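Local structure of NAD-dependent aldehyde dehydrogenase (Sinorhizobium meliloti, 3U4J) at residues 227-230 with 231-235; 247-250 with 251-254. The protein belongs to the aldehyde dehydrogenase family and probably oxidises aldehydes with NAD or NADP as the electron acceptor. All coordinates share one frame; numbering follows the deposited sequence.

Contact 1: 227-230 with 231-235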
loop_
_atom_site.group_PDB
_atom_site.type_symbol
_atom_site.label_atom_id
_atom_site.label_comp_id
_atom_site.label_asym_id
_atom_site.label_seq_id
_atom_site.Cartn_x
_atom_site.Cartn_y
_atom_site.Cartn_z
ATOM N N TYR A 227 -10.906 31.615 25.212
ATOM C CA TYR A 227 -11.358 32.240 23.976
ATOM C C TYR A 227 -10.474 31.805 22.811
ATOM O O TYR A 227 -9.515 31.026 23.012
ATOM C CB TYR A 227 -11.430 33.763 24.148
ATOM C CG TYR A 227 -12.493 34.153 25.131
ATOM C CD1 TYR A 227 -13.842 34.026 24.809
ATOM C CD2 TYR A 227 -12.158 34.646 26.394
ATOM C CE1 TYR A 227 -14.836 34.384 25.727
ATOM C CE2 TYR A 227 -13.148 35.004 27.317
ATOM C CZ TYR A 227 -14.475 34.878 26.971
ATOM O OH TYR A 227 -15.473 35.237 27.862
ATOM N N GLY A 228 -10.786 32.281 21.603
ATOM C CA GLY A 228 -9.982 31.928 20.421
ATOM C C GLY A 228 -8.502 32.244 20.639
ATOM O O GLY A 228 -7.617 31.426 20.362
ATOM N N ASP A 229 -8.231 33.444 21.145
ATOM C CA ASP A 229 -6.883 33.799 21.574
ATOM C C ASP A 229 -6.945 34.046 23.082
ATOM O O ASP A 229 -8.013 34.370 23.612
ATOM C CB ASP A 229 -6.370 35.044 20.827
ATOM C CG ASP A 229 -6.026 34.755 19.364
ATOM O OD1 ASP A 229 -5.589 33.624 19.035
ATOM O OD2 ASP A 229 -6.201 35.655 18.526
ATOM N N PRO A 230 -5.819 33.885 23.788
ATOM C CA PRO A 230 -4.448 33.511 23.407
ATOM C C PRO A 230 -4.200 32.076 22.898
ATOM O O PRO A 230 -3.183 31.851 22.248
ATOM C CB PRO A 230 -3.683 33.674 24.726
ATOM C CG PRO A 230 -4.739 33.541 25.786
ATOM C CD PRO A 230 -5.875 34.302 25.199
ATOM N N ALA A 231 -5.074 31.112 23.208
ATOM C CA ALA A 231 -4.779 29.699 22.871
ATOM C C ALA A 231 -4.290 29.501 21.422
ATOM O O ALA A 231 -3.242 28.893 21.182
ATOM C CB ALA A 231 -5.975 28.816 23.151
ATOM N N GLY A 232 -5.049 30.039 20.470
ATOM C CA GLY A 232 -4.761 29.877 19.056
ATOM C C GLY A 232 -3.402 30.415 18.642
ATOM O O GLY A 232 -2.622 29.703 18.019
ATOM N N GLN A 233 -3.114 31.658 19.004
ATOM C CA GLN A 233 -1.781 32.247 18.776
ATOM C C GLN A 233 -0.661 31.452 19.442
ATOM O O GLN A 233 0.369 31.210 18.822
ATOM C CB GLN A 233 -1.715 33.712 19.233
ATOM C CG GLN A 233 -2.504 34.656 18.349
ATOM C CD GLN A 233 -2.045 36.109 18.417
ATOM O OE1 GLN A 233 -1.776 36.659 19.505
ATOM N NE2 GLN A 233 -1.978 36.752 17.248
ATOM N N VAL A 234 -0.854 31.042 20.692
ATOM C CA VAL A 234 0.190 30.276 21.374
ATOM C C VAL A 234 0.480 28.964 20.642
ATOM O O VAL A 234 1.634 28.675 20.352
ATOM C CB VAL A 234 -0.120 30.013 22.856
ATOM C CG1 VAL A 234 0.876 28.969 23.451
ATOM C CG2 VAL A 234 -0.071 31.328 23.636
ATOM N N LEU A 235 -0.561 28.193 20.328
ATOM C CA LEU A 235 -0.362 26.914 19.615
ATOM C C LEU A 235 0.326 27.105 18.260
ATOM O O LEU A 235 1.204 26.321 17.888
ATOM C CB LEU A 235 -1.674 26.139 19.472
ATOM C CG LEU A 235 -2.217 25.608 20.813
ATOM C CD1 LEU A 235 -3.601 25.004 20.622
ATOM C CD2 LEU A 235 -1.247 24.600 21.462
HETATM O O HOH W 1 -7.303 31.035 24.886
#
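A strand-turn-helix unit of the Rossmann-type domain brings Gly228 and Asp229 against the first turn of helix 231-237. The contact is the turn that joins strand 221-223 to this helix. The peptide bond before Pro230 is cis, so the chain folds back sharply just ahead of the helix. Three backbone N-H groups of the helix find acceptors in the turn. Gly232 N bonds to Gly228 O at 2.9 Å. Val234 N reaches Pro230 O at 2.9 Å. Gln233 N takes a side-chain acceptor instead, Asp229 OD1, at 3.2 Å. This oxygen is met on its anti side, with the donor 32° out of the carboxylate plane. The Asp229 carboxylate lies by the helix N terminus, whose dipole would probably stabilise its negative charge. Pro230 and Val234 also pack on Ala60 of helix 60-75. A water carries the turn further: it donates to Tyr227 O and accepts from Ala231 N at 2.8 Å. The Gln233 chain lies across the Asp229 carboxylate, with amide and carboxylate planes 39° apart. Its CG stands beside the backbone N (chi1 -71°), and this brings Gln233 CG to 3.3 Å from Asp229 OD1.

Contact 2: 247-250 with 251-254; sequences TGSV and RVGT
The flat groups joining Ser249 to Gly253 and Val250 to Thr254 are peptide units; no aromatic ring takes part. Gly253 N meets the end of the Ser249 carbonyl, N to O 2.9 Å, nearly on the line of the C=O bond. Thr254 N meets Val250 O in the same way at 2.9 Å. The Arg251 carbonyl has a visitor over its face: Thr254 OG1 donates to Arg251 O from 47° above the carbonyl plane, at 2.9 Å. The methyl of the same threonine, Thr254 CG2, lies 3.7 Å from Val250 CG1. Ser249 is the N-cap of helix 250-261. Its OG sits between the backbone N and the carbonyl carbon (chi1 66°) and accepts from Val252 N at 3.3 Å, with 164° at the hydrogen. Val252 CG2 rests against the same oxygen. Gly248 and Gly253 fit the GxxxxG spacing of the cofactor turn in aldehyde dehydrogenases, so this helix start probably faces the nucleotide site. Val250 and Thr254 also pack on Val264 and Ala261 of the second subunit. The bonding implies a capped helix start: the serine hydroxyl takes up the N-H of Val252, main-chain carbonyls take those of Gly253 and Thr254, and the threonine hydroxyl is turned back onto the helix.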
loop_
_atom_site.group_PDB
_atom_site.type_symbol
_atom_site.label_atom_id
_atom_site.label_comp_id
_atom_site.label_asym_id
_atom_site.label_seq_id
_atom_site.Cartn_x
_atom_site.Cartn_y
_atom_site.Cartn_z
ATOM N N THR A 247 -9.705 23.187 12.824
ATOM C CA THR A 247 -10.956 23.008 12.149
ATOM C C THR A 247 -11.861 24.188 12.506
ATOM O O THR A 247 -12.096 24.464 13.686
ATOM C CB THR A 247 -11.621 21.653 12.552
ATOM O OG1 THR A 247 -10.687 20.569 12.309
ATOM C CG2 THR A 247 -12.941 21.440 11.752
ATOM N N GLY A 248 -12.345 24.898 11.493
ATOM C CA GLY A 248 -13.204 26.070 11.728
ATOM C C GLY A 248 -13.323 26.900 10.468
ATOM O O GLY A 248 -13.257 26.355 9.369
ATOM N N SER A 249 -13.507 28.214 10.608
ATOM C CA SER A 249 -13.757 29.044 9.435
ATOM C C SER A 249 -12.470 29.286 8.658
ATOM O O SER A 249 -11.377 29.355 9.234
ATOM C CB SER A 249 -14.323 30.409 9.831
ATOM O OG SER A 249 -13.339 31.108 10.543
ATOM N N VAL A 250 -12.623 29.489 7.350
ATOM C CA VAL A 250 -11.513 29.921 6.499
ATOM C C VAL A 250 -10.796 31.149 7.073
ATOM O O VAL A 250 -9.574 31.185 7.095
ATOM C CB VAL A 250 -11.992 30.177 5.028
ATOM C CG1 VAL A 250 -10.859 30.700 4.159
ATOM C CG2 VAL A 250 -12.559 28.888 4.419
ATOM N N ARG A 251 -11.534 32.153 7.562
ATOM C CA ARG A 251 -10.860 33.387 8.047
ATOM C C ARG A 251 -9.899 33.118 9.197
ATOM O O ARG A 251 -8.808 33.663 9.220
ATOM C CB ARG A 251 -11.828 34.516 8.449
ATOM C CG ARG A 251 -12.884 34.909 7.415
ATOM C CD ARG A 251 -12.362 35.088 5.963
ATOM N NE ARG A 251 -13.487 35.088 5.012
ATOM C CZ ARG A 251 -14.183 36.171 4.665
ATOM N NH1 ARG A 251 -13.871 37.364 5.176
ATOM N NH2 ARG A 251 -15.190 36.062 3.799
ATOM N N VAL A 252 -10.319 32.288 10.152
ATOM C CA VAL A 252 -9.479 31.934 11.301
ATOM C C VAL A 252 -8.348 30.982 10.902
ATOM O O VAL A 252 -7.202 31.148 11.350
ATOM C CB VAL A 252 -10.312 31.370 12.495
ATOM C CG1 VAL A 252 -9.395 30.890 13.649
ATOM C CG2 VAL A 252 -11.267 32.441 13.036
ATOM N N GLY A 253 -8.648 30.001 10.043
ATOM C CA GLY A 253 -7.612 29.072 9.579
ATOM C C GLY A 253 -6.480 29.728 8.793
ATOM O O GLY A 253 -5.310 29.382 8.957
ATOM N N THR A 254 -6.826 30.669 7.924
ATOM C CA THR A 254 -5.827 31.362 7.131
ATOM C C THR A 254 -4.903 32.144 8.083
ATOM O O THR A 254 -3.679 32.065 7.964
ATOM C CB THR A 254 -6.463 32.327 6.111
ATOM O OG1 THR A 254 -7.187 33.314 6.827
ATOM C CG2 THR A 254 -7.441 31.614 5.171
#

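How the contacts relate
From the N terminus, strand 221-223 leads into the turn of contact 1, which closes the entry into helix 231-237. The chain then returns through strand 243-247. Contact 2 closes the next turn, into helix 250-261. The two contacts follow in series; they neither nest nor cross. Their centres lie 13 Å apart and their nearest atoms about 7 Å, without meeting. The contacts thus mark two successive strand-turn-helix units of one Rossmann-type domain. The strands that lead into them belong to one mixed sheet, separated there by strands 191-195 and 153-168.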